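Local coordinates for CBS domain-containing protein (Listeria monocytogenes, PDB 6XNU) that binds the second messenger c-di-AMP, probably through its pair of CBS motifs, and controls (p)ppGpp and c-di-AMP homeostasis, at the interface of chains A and B. Numbering follows the deposited sequence. Chains: chain A/B, CBS domain-containing protein.

The chains meet face to face around a two-fold axis, the four contacts falling at opposite ends of the interface. Contact 1 lies about 36 Å from contact 2 and about 32 Å from contacts 3 and 4, between C-alpha centres. Contacts 2 and 3, about 15 Å apart, are two-fold versions of one pairing, helix 116-125 against the helix starting at residue 145, but Asn152 acts through water in contact 2 and bonds histidine directly in contact 3. Contact 4, about 5 Å from contact 3, shares A:Val124, B:Leu148 and B:Asn152 with it, and A:Leu148 and A:Val151 with contact 2. Two-ended pairing typifies CBS dimers.

Contact 1: the interface of chains A and B. Residues chain A 77, 80-81, 84, 89, 91; chain B 47, 50-51, 54.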
ATOM      1  N   ALA A  77       1.382   7.195  -6.792  1.00 24.22           N
ATOM      2  CA  ALA A  77       0.723   8.465  -6.500  1.00 27.62           C
ATOM      3  C   ALA A  77       1.694   9.628  -6.646  1.00 24.77           C
ATOM      4  O   ALA A  77       1.326  10.688  -7.159  1.00 28.19           O
ATOM      5  CB  ALA A  77       0.120   8.448  -5.098  1.00 25.79           C
ATOM      6  N   THR A  80       2.118  10.131 -10.507  1.00 25.90           N
ATOM      7  CA  THR A  80       0.961  10.676 -11.219  1.00 25.84           C
ATOM      8  C   THR A  80       0.671  12.108 -10.786  1.00 28.53           C
ATOM      9  O   THR A  80       0.249  12.936 -11.605  1.00 31.30           O
ATOM     10  CB  THR A  80      -0.262   9.789 -10.997  1.00 28.84           C
ATOM     11  OG1 THR A  80       0.060   8.445 -11.373  1.00 31.31           O
ATOM     12  CG2 THR A  80      -1.431  10.273 -11.844  1.00 30.24           C
ATOM     13  N   ASP A  81       0.872  12.417  -9.504  1.00 29.92           N
ATOM     14  CA  ASP A  81       0.704  13.791  -9.048  1.00 33.80           C
ATOM     15  C   ASP A  81       1.614  14.734  -9.826  1.00 37.53           C
ATOM     16  O   ASP A  81       1.208  15.845 -10.191  1.00 37.95           O
ATOM     17  CB  ASP A  81       0.983  13.882  -7.549  1.00 34.68           C
ATOM     18  CG  ASP A  81       1.049  15.311  -7.055  1.00 44.02           C
ATOM     19  OD1 ASP A  81      -0.004  15.862  -6.678  1.00 48.01           O
ATOM     20  OD2 ASP A  81       2.159  15.885  -7.047  1.00 49.19           O
ATOM     21  N   LEU A  84      -0.051  15.763 -13.153  1.00 38.85           N
ATOM     22  CA  LEU A  84      -1.422  16.267 -13.131  1.00 38.66           C
ATOM     23  C   LEU A  84      -1.425  17.673 -13.723  1.00 46.49           C
ATOM     24  O   LEU A  84      -0.925  18.617 -13.103  1.00 49.38           O
ATOM     25  CB  LEU A  84      -1.979  16.272 -11.710  1.00 43.47           C
ATOM     26  CG  LEU A  84      -2.454  14.951 -11.101  1.00 41.59           C
ATOM     27  CD1 LEU A  84      -3.377  15.211  -9.920  1.00 45.39           C
ATOM     28  CD2 LEU A  84      -3.134  14.044 -12.117  1.00 41.71           C
ATOM     29  N   ILE A  89      -4.198  14.624 -17.332  1.00 56.00           N
ATOM     30  CA  ILE A  89      -3.057  13.862 -16.834  1.00 48.05           C
ATOM     31  C   ILE A  89      -2.078  13.699 -17.992  1.00 48.53           C
ATOM     32  O   ILE A  89      -2.373  13.020 -18.979  1.00 48.35           O
ATOM     33  CB  ILE A  89      -3.478  12.506 -16.259  1.00 50.26           C
ATOM     34  CG1 ILE A  89      -4.565  12.690 -15.202  1.00 50.46           C
ATOM     35  CG2 ILE A  89      -2.277  11.823 -15.627  1.00 46.87           C
ATOM     36  CD1 ILE A  89      -4.930  11.415 -14.457  1.00 49.31           C
ATOM     37  N   PHE A  91       0.452  12.114 -19.377  1.00 43.72           N
ATOM     38  CA  PHE A  91       1.247  10.891 -19.430  1.00 44.13           C
ATOM     39  C   PHE A  91       2.456  11.013 -20.351  1.00 44.33           C
ATOM     40  O   PHE A  91       3.433  10.278 -20.171  1.00 40.18           O
ATOM     41  CB  PHE A  91       0.376   9.715 -19.879  1.00 45.00           C
ATOM     42  CG  PHE A  91      -0.785   9.430 -18.964  1.00 44.80           C
ATOM     43  CD1 PHE A  91      -0.572   8.911 -17.697  1.00 47.41           C
ATOM     44  CD2 PHE A  91      -2.085   9.683 -19.370  1.00 46.92           C
ATOM     45  CE1 PHE A  91      -1.635   8.644 -16.856  1.00 45.42           C
ATOM     46  CE2 PHE A  91      -3.154   9.423 -18.534  1.00 43.38           C
ATOM     47  CZ  PHE A  91      -2.930   8.906 -17.274  1.00 46.75           C
TER
ATOM     48  N   GLU B  47      -9.413   6.600 -16.007  1.00 26.11           N
ATOM     49  CA  GLU B  47      -8.815   7.923 -15.879  1.00 26.96           C
ATOM     50  C   GLU B  47      -9.316   8.619 -14.623  1.00 25.98           C
ATOM     51  O   GLU B  47      -8.533   9.187 -13.851  1.00 26.71           O
ATOM     52  CB  GLU B  47      -9.152   8.758 -17.111  1.00 30.22           C
ATOM     53  CG  GLU B  47      -8.037   8.913 -18.076  1.00 41.20           C
ATOM     54  CD  GLU B  47      -8.207  10.168 -18.890  1.00 45.27           C
ATOM     55  OE1 GLU B  47      -7.292  11.014 -18.862  1.00 46.77           O
ATOM     56  OE2 GLU B  47      -9.278  10.317 -19.522  1.00 44.92           O
ATOM     57  N   LEU B  50      -7.875   6.944 -11.508  1.00 22.20           N
ATOM     58  CA  LEU B  50      -6.485   7.336 -11.263  1.00 22.09           C
ATOM     59  C   LEU B  50      -6.405   8.714 -10.620  1.00 23.08           C
ATOM     60  O   LEU B  50      -5.567   8.953  -9.742  1.00 26.14           O
ATOM     61  CB  LEU B  50      -5.695   7.318 -12.573  1.00 25.46           C
ATOM     62  CG  LEU B  50      -4.988   6.029 -12.978  1.00 30.32           C
ATOM     63  CD1 LEU B  50      -4.080   6.305 -14.177  1.00 34.14           C
ATOM     64  CD2 LEU B  50      -4.178   5.421 -11.825  1.00 29.85           C
ATOM     65  N   LEU B  51      -7.257   9.644 -11.066  1.00 23.39           N
ATOM     66  CA  LEU B  51      -7.301  10.973 -10.465  1.00 24.54           C
ATOM     67  C   LEU B  51      -7.690  10.893  -8.991  1.00 25.11           C
ATOM     68  O   LEU B  51      -7.027  11.485  -8.128  1.00 27.24           O
ATOM     69  CB  LEU B  51      -8.278  11.864 -11.236  1.00 26.58           C
ATOM     70  CG  LEU B  51      -8.520  13.251 -10.651  1.00 32.80           C
ATOM     71  CD1 LEU B  51      -7.239  14.074 -10.708  1.00 34.57           C
ATOM     72  CD2 LEU B  51      -9.673  13.959 -11.376  1.00 32.93           C
ATOM     73  N   THR B  54      -4.891   9.246  -6.892  1.00 24.33           N
ATOM     74  CA  THR B  54      -3.711  10.087  -6.731  1.00 26.55           C
ATOM     75  C   THR B  54      -3.922  11.154  -5.662  1.00 31.45           C
ATOM     76  O   THR B  54      -3.019  11.433  -4.863  1.00 30.55           O
ATOM     77  CB  THR B  54      -3.357  10.706  -8.083  1.00 26.88           C
ATOM     78  OG1 THR B  54      -3.078   9.641  -9.005  1.00 26.63           O
ATOM     79  CG2 THR B  54      -2.121  11.592  -7.961  1.00 27.92           C
TER
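Helix 46-56 of chain B lies against helix 76-82 of chain A in this CBS-pair protein, with B:Thr54 meeting A:Thr80, A:Asp81 and A:Ala77. With OG1 anti to the carbonyl carbon (chi1 -61°) and the methyl anti to the backbone N, B:Thr54 presses on backbone more than on side chains: CG2 is 3.5 Å from A:Asp81 N and 3.7 Å from A:Ala77 O. Its hydroxyl turns back into its own helix, OG1 donating to B:Leu50 O at 2.7 Å, 151° at the carbonyl oxygen. This bond probably helps fix the rotation of the threonine, and the A:Thr80 methyl rests against the same hydroxyl oxygen, CG2 to B:Thr54 OG1 3.3 Å. Farther along, leucine meets leucine by one branch each, A:Leu84 CD1 to B:Leu51 CD1 4.1 Å. The B:Leu50 branch CD1 comes up to the tip of the A:Phe91 ring, 4.2 Å from CZ. A:Ile89 steadies that ring from within chain A, its CG2 over one face near the rim, while its CD1 points at B:Glu47 O from 4.3 Å. The contact is thus largely apolar across the chains. It forms the end of the dimer away from helices 116-125 and 145-161, and its symmetry twin completes that end.

Contact 2: the interface of chains A and B. Residues chain A 148, 151-152, 155; chain B 117, 120-121.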
ATOM      1  N   LEU A 148       1.885  -8.159  13.485  1.00 24.88           N
ATOM      2  CA  LEU A 148       0.556  -8.765  13.505  1.00 21.48           C
ATOM      3  C   LEU A 148       0.639 -10.261  13.788  1.00 24.71           C
ATOM      4  O   LEU A 148      -0.209 -10.811  14.495  1.00 22.82           O
ATOM      5  CB  LEU A 148      -0.169  -8.510  12.180  1.00 23.06           C
ATOM      6  CG  LEU A 148      -1.101  -7.300  12.165  1.00 23.26           C
ATOM      7  CD1 LEU A 148      -2.342  -7.532  13.055  1.00 27.40           C
ATOM      8  CD2 LEU A 148      -0.371  -6.050  12.597  1.00 25.00           C
ATOM      9  N   VAL A 151       1.091 -10.536  17.489  1.00 22.75           N
ATOM     10  CA  VAL A 151      -0.140 -10.242  18.224  1.00 24.30           C
ATOM     11  C   VAL A 151      -1.116 -11.408  18.113  1.00 24.86           C
ATOM     12  O   VAL A 151      -1.739 -11.825  19.104  1.00 24.21           O
ATOM     13  CB  VAL A 151      -0.756  -8.930  17.705  1.00 24.77           C
ATOM     14  CG1 VAL A 151      -2.158  -8.740  18.266  1.00 25.31           C
ATOM     15  CG2 VAL A 151       0.122  -7.756  18.090  1.00 26.29           C
ATOM     16  N   ASN A 152      -1.264 -11.941  16.902  1.00 24.17           N
ATOM     17  CA  ASN A 152      -2.060 -13.140  16.646  1.00 25.21           C
ATOM     18  C   ASN A 152      -1.629 -14.290  17.557  1.00 25.99           C
ATOM     19  O   ASN A 152      -2.460 -14.916  18.224  1.00 26.24           O
ATOM     20  CB  ASN A 152      -1.895 -13.485  15.156  1.00 26.57           C
ATOM     21  CG  ASN A 152      -2.821 -14.562  14.670  1.00 30.83           C
ATOM     22  OD1 ASN A 152      -4.050 -14.400  14.648  1.00 29.00           O
ATOM     23  ND2 ASN A 152      -2.231 -15.676  14.235  1.00 33.55           N
ATOM     24  N   ILE A 155      -2.688 -13.536  21.223  1.00 22.39           N
ATOM     25  CA  ILE A 155      -4.121 -13.742  21.441  1.00 22.49           C
ATOM     26  C   ILE A 155      -4.428 -15.224  21.592  1.00 24.56           C
ATOM     27  O   ILE A 155      -5.247 -15.622  22.436  1.00 23.77           O
ATOM     28  CB  ILE A 155      -4.920 -13.101  20.287  1.00 24.48           C
ATOM     29  CG1 ILE A 155      -4.987 -11.587  20.478  1.00 27.44           C
ATOM     30  CG2 ILE A 155      -6.324 -13.713  20.170  1.00 27.43           C
ATOM     31  CD1 ILE A 155      -5.423 -10.842  19.236  1.00 32.05           C
TER
ATOM     32  N   GLU B 117     -11.150 -12.183  17.192  1.00 25.30           N
ATOM     33  CA  GLU B 117     -10.016 -13.023  16.810  1.00 25.31           C
ATOM     34  C   GLU B 117      -9.888 -13.119  15.296  1.00 25.66           C
ATOM     35  O   GLU B 117      -8.774 -13.134  14.762  1.00 23.42           O
ATOM     36  CB  GLU B 117     -10.158 -14.423  17.418  1.00 25.28           C
ATOM     37  CG  GLU B 117      -8.942 -15.330  17.201  1.00 27.33           C
ATOM     38  CD  GLU B 117      -8.932 -16.043  15.849  1.00 27.70           C
ATOM     39  OE1 GLU B 117      -7.854 -16.508  15.434  1.00 27.11           O
ATOM     40  OE2 GLU B 117      -9.995 -16.142  15.186  1.00 26.73           O
ATOM     41  N   VAL B 120      -8.156  -9.834  13.839  1.00 20.62           N
ATOM     42  CA  VAL B 120      -6.695  -9.826  13.941  1.00 21.94           C
ATOM     43  C   VAL B 120      -6.095 -10.879  13.023  1.00 23.55           C
ATOM     44  O   VAL B 120      -5.059 -10.647  12.385  1.00 25.33           O
ATOM     45  CB  VAL B 120      -6.256 -10.034  15.399  1.00 25.64           C
ATOM     46  CG1 VAL B 120      -4.737 -10.134  15.473  1.00 27.11           C
ATOM     47  CG2 VAL B 120      -6.795  -8.904  16.266  1.00 27.40           C
ATOM     48  N   HIS B 121      -6.749 -12.042  12.907  1.00 21.80           N
ATOM     49  CA  HIS B 121      -6.263 -13.073  11.990  1.00 23.76           C
ATOM     50  C   HIS B 121      -6.202 -12.556  10.552  1.00 24.49           C
ATOM     51  O   HIS B 121      -5.204 -12.754   9.845  1.00 24.56           O
ATOM     52  CB  HIS B 121      -7.150 -14.319  12.098  1.00 26.70           C
ATOM     53  CG  HIS B 121      -6.865 -15.363  11.062  1.00 25.74           C
ATOM     54  ND1 HIS B 121      -5.810 -16.246  11.164  1.00 35.11           N
ATOM     55  CD2 HIS B 121      -7.509 -15.681   9.919  1.00 23.91           C
ATOM     56  CE1 HIS B 121      -5.812 -17.054  10.117  1.00 28.20           C
ATOM     57  NE2 HIS B 121      -6.836 -16.734   9.348  1.00 29.81           N
TER
HETATM   58  O   HOH W   1      -6.229 -13.481  16.243  1.00 29.33           O
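B:Val120 on helix 116-125 packs against A:Ile155 and A:Val151 on helix 145-161, in the part of the CBS module where two copies pair helix to helix. The apolar contact centres on B:Val120, which has 60 Å² hidden by chain A. A:Ile155 and B:Val120 reach toward each other tip to tip, CD1 of the isoleucine standing 3.8 Å from valine CG2. The same methyl also touches the other branch of the valine, CG1, at 3.9 Å, and so sits over the fork. A:Ile155 carries CG1 anti to its carbonyl carbon (chi1 -77°), which sends the long branch toward the valine and leaves CG2 on the side of B:Glu117, whose CG is 4.3 Å away. A:Val151 crosses B:Val120 at about a right angle, their CG1 methyls 4.0 Å apart. Beyond it A:Leu148 makes a lighter contact, its CD1 facing the backbone oxygen of B:Val120.

The polar contact runs through water. Water 1 lies 2.9 Å from A:Asn152 OD1, the amide oxygen, and 3.0 Å from B:Glu117 O, a backbone carbonyl, so that it links the two helices. One turn on, OD1 also touches the backbone of B:His121, 3.7 Å from its CA. The amide nitrogen ND2 of A:Asn152 stays 4.8 Å from B:His121 ND1, a spacing too wide for a direct bond between amide and imidazole.

Contact 3: the interface of chains A and B. Residues chain A 117, 121, 124; chain B 148-149, 152.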
ATOM      1  N   GLU A 117      11.848  -1.774  20.279  1.00 36.65           N
ATOM      2  CA  GLU A 117      10.795  -0.779  20.465  1.00 37.30           C
ATOM      3  C   GLU A 117      10.859   0.318  19.409  1.00 40.67           C
ATOM      4  O   GLU A 117       9.816   0.795  18.948  1.00 38.88           O
ATOM      5  CB  GLU A 117      10.856  -0.159  21.860  1.00 46.11           C
ATOM      6  CG  GLU A 117       9.632   0.722  22.149  1.00 49.56           C
ATOM      7  CD  GLU A 117       9.826   1.666  23.322  1.00 59.10           C
ATOM      8  OE1 GLU A 117      10.646   1.348  24.211  1.00 56.27           O
ATOM      9  OE2 GLU A 117       9.157   2.724  23.352  1.00 57.05           O
ATOM     10  N   HIS A 121       7.845   1.247  16.978  1.00 36.66           N
ATOM     11  CA  HIS A 121       7.398   2.635  16.943  1.00 38.04           C
ATOM     12  C   HIS A 121       7.352   3.179  15.517  1.00 37.36           C
ATOM     13  O   HIS A 121       6.409   3.887  15.143  1.00 38.86           O
ATOM     14  CB  HIS A 121       8.324   3.487  17.814  1.00 44.70           C
ATOM     15  CG  HIS A 121       8.008   4.949  17.786  1.00 47.83           C
ATOM     16  ND1 HIS A 121       6.935   5.491  18.459  1.00 51.70           N
ATOM     17  CD2 HIS A 121       8.628   5.984  17.170  1.00 52.65           C
ATOM     18  CE1 HIS A 121       6.906   6.796  18.258  1.00 53.11           C
ATOM     19  NE2 HIS A 121       7.923   7.121  17.480  1.00 55.22           N
ATOM     20  N   VAL A 124       4.338   2.173  13.360  1.00 33.56           N
ATOM     21  CA  VAL A 124       3.044   2.804  13.609  1.00 34.27           C
ATOM     22  C   VAL A 124       2.631   3.671  12.425  1.00 39.24           C
ATOM     23  O   VAL A 124       1.509   3.569  11.917  1.00 35.16           O
ATOM     24  CB  VAL A 124       3.089   3.616  14.913  1.00 40.80           C
ATOM     25  CG1 VAL A 124       1.836   4.465  15.052  1.00 40.99           C
ATOM     26  CG2 VAL A 124       3.236   2.676  16.094  1.00 36.00           C
TER
ATOM     27  N   LEU B 148      -0.640  -1.789  15.777  1.00 33.35           N
ATOM     28  CA  LEU B 148       0.705  -1.280  16.010  1.00 36.29           C
ATOM     29  C   LEU B 148       0.707  -0.226  17.111  1.00 36.53           C
ATOM     30  O   LEU B 148       1.619  -0.190  17.949  1.00 38.59           O
ATOM     31  CB  LEU B 148       1.279  -0.710  14.709  1.00 35.72           C
ATOM     32  CG  LEU B 148       2.129  -1.693  13.907  1.00 31.39           C
ATOM     33  CD1 LEU B 148       3.393  -2.044  14.671  1.00 31.94           C
ATOM     34  CD2 LEU B 148       1.330  -2.952  13.603  1.00 30.40           C
ATOM     35  N   LYS B 149      -0.309   0.641  17.117  1.00 39.22           N
ATOM     36  CA  LYS B 149      -0.454   1.640  18.171  1.00 42.53           C
ATOM     37  C   LYS B 149      -0.491   0.986  19.546  1.00 43.72           C
ATOM     38  O   LYS B 149       0.226   1.403  20.467  1.00 46.13           O
ATOM     39  CB  LYS B 149      -1.723   2.459  17.926  1.00 46.70           C
ATOM     40  CG  LYS B 149      -1.598   3.929  18.283  1.00 52.98           C
ATOM     41  CD  LYS B 149      -2.746   4.746  17.701  1.00 54.97           C
ATOM     42  CE  LYS B 149      -2.656   6.203  18.135  1.00 57.67           C
ATOM     43  NZ  LYS B 149      -1.448   6.874  17.579  1.00 59.02           N
ATOM     44  N   ASN B 152       2.918  -0.494  20.527  1.00 40.56           N
ATOM     45  CA  ASN B 152       3.828   0.578  20.916  1.00 48.65           C
ATOM     46  C   ASN B 152       3.555   1.034  22.344  1.00 53.44           C
ATOM     47  O   ASN B 152       4.490   1.230  23.130  1.00 53.46           O
ATOM     48  CB  ASN B 152       3.707   1.753  19.941  1.00 43.80           C
ATOM     49  CG  ASN B 152       4.935   2.645  19.936  1.00 45.24           C
ATOM     50  OD1 ASN B 152       6.046   2.211  20.249  1.00 46.69           O
ATOM     51  ND2 ASN B 152       4.737   3.906  19.582  1.00 50.79           N
TER
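B:Asn152 and A:His121 both hold CG anti to their backbone N, with chi1 -158° and 176°, and these torsions send the carboxamide across the interface to the imidazole. The amide nitrogen ND2 of B:Asn152 donates to A:His121 ND1 at 2.9 Å. The donor lies close to the ring plane, whereas ND1 is tilted out of the amide plane, and the two flat groups are turned 45° against each other. The bond is somewhat bent at the hydrogen. For ND1 to accept, the proton of a neutral ring would have to sit on NE2, although no proton is seen. The other end of the amide reaches the histidine stem, the side chains crossing at a slant: OD1 is 3.6 Å from A:His121 CB, so the carboxamide spans the side chain from CB to the ring edge.

Beside this bond A:Val124 fills the groove between B:Leu148 and B:Asn152. Its CG2 methyl rests 3.8 Å from B:Leu148 O, a backbone carbonyl oxygen, and 4.0 Å from CB of B:Asn152, while B:Leu148 CB approaches A:Val124 CA at 4.1 Å. B:Lys149 adds a lighter backbone contact to the same methyl. Helix 116-125 of chain A is thereby tied to helix 145-154 of chain B by a directed polar bond alongside apolar packing, which probably helps fix the register of the paired CBS modules in the dimer.

Contact 4: the interface of chains A and B. Residues chain A 120, 123-124, 144, 147-148, 151; chain B 147-148, 151-152.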
ATOM      1  N   VAL A 120       9.179  -1.093  16.289  1.00 32.25           N
ATOM      2  CA  VAL A 120       7.725  -1.128  16.429  1.00 30.98           C
ATOM      3  C   VAL A 120       7.150   0.282  16.369  1.00 33.41           C
ATOM      4  O   VAL A 120       6.094   0.516  15.768  1.00 37.56           O
ATOM      5  CB  VAL A 120       7.339  -1.853  17.730  1.00 31.86           C
ATOM      6  CG1 VAL A 120       5.836  -1.798  17.940  1.00 33.99           C
ATOM      7  CG2 VAL A 120       7.823  -3.293  17.685  1.00 33.47           C
ATOM      8  N   LEU A 123       6.915   1.462  12.814  1.00 33.85           N
ATOM      9  CA  LEU A 123       5.880   0.764  12.066  1.00 29.73           C
ATOM     10  C   LEU A 123       4.484   1.296  12.363  1.00 36.38           C
ATOM     11  O   LEU A 123       3.539   0.919  11.664  1.00 33.83           O
ATOM     12  CB  LEU A 123       5.961  -0.743  12.346  1.00 29.15           C
ATOM     13  CG  LEU A 123       7.208  -1.409  11.745  1.00 30.35           C
ATOM     14  CD1 LEU A 123       7.395  -2.832  12.268  1.00 28.51           C
ATOM     15  CD2 LEU A 123       7.153  -1.388  10.221  1.00 25.53           C
ATOM     16  N   VAL A 124       4.338   2.173  13.360  1.00 33.56           N
ATOM     17  CA  VAL A 124       3.044   2.804  13.609  1.00 34.27           C
ATOM     18  C   VAL A 124       2.631   3.671  12.425  1.00 39.24           C
ATOM     19  O   VAL A 124       1.509   3.569  11.917  1.00 35.16           O
ATOM     20  CB  VAL A 124       3.089   3.616  14.913  1.00 40.80           C
ATOM     21  CG1 VAL A 124       1.836   4.465  15.052  1.00 40.99           C
ATOM     22  CG2 VAL A 124       3.236   2.676  16.094  1.00 36.00           C
ATOM     23  N   ARG A 144       4.886  -4.419   8.734  1.00 21.26           N
ATOM     24  CA  ARG A 144       3.994  -4.566   9.880  1.00 24.79           C
ATOM     25  C   ARG A 144       3.563  -6.004  10.106  1.00 25.61           C
ATOM     26  O   ARG A 144       3.129  -6.346  11.222  1.00 24.11           O
ATOM     27  CB  ARG A 144       2.751  -3.714   9.672  1.00 28.10           C
ATOM     28  CG  ARG A 144       2.932  -2.256   9.962  1.00 26.93           C
ATOM     29  CD  ARG A 144       1.658  -1.535   9.589  1.00 30.83           C
ATOM     30  NE  ARG A 144       1.714  -0.109   9.893  1.00 33.10           N
ATOM     31  CZ  ARG A 144       0.933   0.791   9.312  1.00 32.48           C
ATOM     32  NH1 ARG A 144       0.051   0.398   8.405  1.00 32.42           N
ATOM     33  NH2 ARG A 144       1.021   2.072   9.645  1.00 31.28           N
ATOM     34  N   VAL A 147       4.650  -8.014  13.204  1.00 23.13           N
ATOM     35  CA  VAL A 147       4.051  -7.622  14.480  1.00 23.45           C
ATOM     36  C   VAL A 147       2.639  -8.182  14.588  1.00 24.93           C
ATOM     37  O   VAL A 147       2.223  -8.661  15.653  1.00 23.69           O
ATOM     38  CB  VAL A 147       4.065  -6.091  14.637  1.00 24.79           C
ATOM     39  CG1 VAL A 147       3.388  -5.684  15.953  1.00 27.16           C
ATOM     40  CG2 VAL A 147       5.522  -5.552  14.573  1.00 26.74           C
ATOM     41  N   LEU A 148       1.885  -8.159  13.485  1.00 24.88           N
ATOM     42  CA  LEU A 148       0.556  -8.765  13.505  1.00 21.48           C
ATOM     43  C   LEU A 148       0.639 -10.261  13.788  1.00 24.71           C
ATOM     44  O   LEU A 148      -0.209 -10.811  14.495  1.00 22.82           O
ATOM     45  CB  LEU A 148      -0.169  -8.510  12.180  1.00 23.06           C
ATOM     46  CG  LEU A 148      -1.101  -7.300  12.165  1.00 23.26           C
ATOM     47  CD1 LEU A 148      -2.342  -7.532  13.055  1.00 27.40           C
ATOM     48  CD2 LEU A 148      -0.371  -6.050  12.597  1.00 25.00           C
ATOM     49  N   VAL A 151       1.091 -10.536  17.489  1.00 22.75           N
ATOM     50  CA  VAL A 151      -0.140 -10.242  18.224  1.00 24.30           C
ATOM     51  C   VAL A 151      -1.116 -11.408  18.113  1.00 24.86           C
ATOM     52  O   VAL A 151      -1.739 -11.825  19.104  1.00 24.21           O
ATOM     53  CB  VAL A 151      -0.756  -8.930  17.705  1.00 24.77           C
ATOM     54  CG1 VAL A 151      -2.158  -8.740  18.266  1.00 25.31           C
ATOM     55  CG2 VAL A 151       0.122  -7.756  18.090  1.00 26.29           C
TER
ATOM     56  N   VAL B 147      -3.447  -1.794  15.745  1.00 35.99           N
ATOM     57  CA  VAL B 147      -2.728  -2.841  16.469  1.00 34.13           C
ATOM     58  C   VAL B 147      -1.305  -2.396  16.763  1.00 36.33           C
ATOM     59  O   VAL B 147      -0.788  -2.602  17.866  1.00 36.59           O
ATOM     60  CB  VAL B 147      -2.756  -4.158  15.671  1.00 33.02           C
ATOM     61  CG1 VAL B 147      -2.005  -5.257  16.416  1.00 32.78           C
ATOM     62  CG2 VAL B 147      -4.185  -4.573  15.378  1.00 34.74           C
ATOM     63  N   LEU B 148      -0.640  -1.789  15.777  1.00 33.35           N
ATOM     64  CA  LEU B 148       0.705  -1.280  16.010  1.00 36.29           C
ATOM     65  C   LEU B 148       0.707  -0.226  17.111  1.00 36.53           C
ATOM     66  O   LEU B 148       1.619  -0.190  17.949  1.00 38.59           O
ATOM     67  CB  LEU B 148       1.279  -0.710  14.709  1.00 35.72           C
ATOM     68  CG  LEU B 148       2.129  -1.693  13.907  1.00 31.39           C
ATOM     69  CD1 LEU B 148       3.393  -2.044  14.671  1.00 31.94           C
ATOM     70  CD2 LEU B 148       1.330  -2.952  13.603  1.00 30.40           C
ATOM     71  N   VAL B 151       0.571  -2.035  20.477  1.00 39.81           N
ATOM     72  CA  VAL B 151       1.847  -2.671  20.792  1.00 40.71           C
ATOM     73  C   VAL B 151       2.868  -1.631  21.230  1.00 46.92           C
ATOM     74  O   VAL B 151       3.617  -1.841  22.193  1.00 47.12           O
ATOM     75  CB  VAL B 151       2.352  -3.484  19.585  1.00 42.67           C
ATOM     76  CG1 VAL B 151       3.723  -4.082  19.880  1.00 36.03           C
ATOM     77  CG2 VAL B 151       1.349  -4.564  19.214  1.00 37.58           C
ATOM     78  N   ASN B 152       2.918  -0.494  20.527  1.00 40.56           N
ATOM     79  CA  ASN B 152       3.828   0.578  20.916  1.00 48.65           C
ATOM     80  C   ASN B 152       3.555   1.034  22.344  1.00 53.44           C
ATOM     81  O   ASN B 152       4.490   1.230  23.130  1.00 53.46           O
ATOM     82  CB  ASN B 152       3.707   1.753  19.941  1.00 43.80           C
ATOM     83  CG  ASN B 152       4.935   2.645  19.936  1.00 45.24           C
ATOM     84  OD1 ASN B 152       6.046   2.211  20.249  1.00 46.69           O
ATOM     85  ND2 ASN B 152       4.737   3.906  19.582  1.00 50.79           N
TER
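B:Leu148 pushes its two branches into chain A between A:Leu123, A:Val147 and A:Leu148, and 104 Å² of it is hidden there. CD1 packs against A:Leu123 CB at 3.7 Å and A:Val147 CG1 at 3.9 Å; CD2 meets its symmetry mate, A:Leu148 CD2, at 3.7 Å. The two Val151 residues face each other likewise, CG2 to CG2 3.6 Å. B:Val151 has CG1 anti to its backbone N (chi1 177°), which aims its methyls at different partners: CG2 meets the twin valine while CG1 crosses to A:Val120 CG1 at 3.7 Å. B:Val147 closes the row, its CG1 3.7 Å from A:Val151 CG2.

Contact is looser toward A:Arg144, which gives up little surface and touches B:Leu148 chiefly through its aliphatic CG, 4.0 Å from CD2. Its extended chain carries the guanidinium past the leucine to cap the end of helix 116-125: NE donates almost straight, 174° at the hydrogen, to A:Leu123 O, and NH2 bonds A:Val124 O from above the carbonyl plane. The arginine thus holds the helix end that borders B:Leu148. The patch lies on the two-fold axis, where the helices beginning at residue 145 of both chains meet and helix 116-125 flanks them.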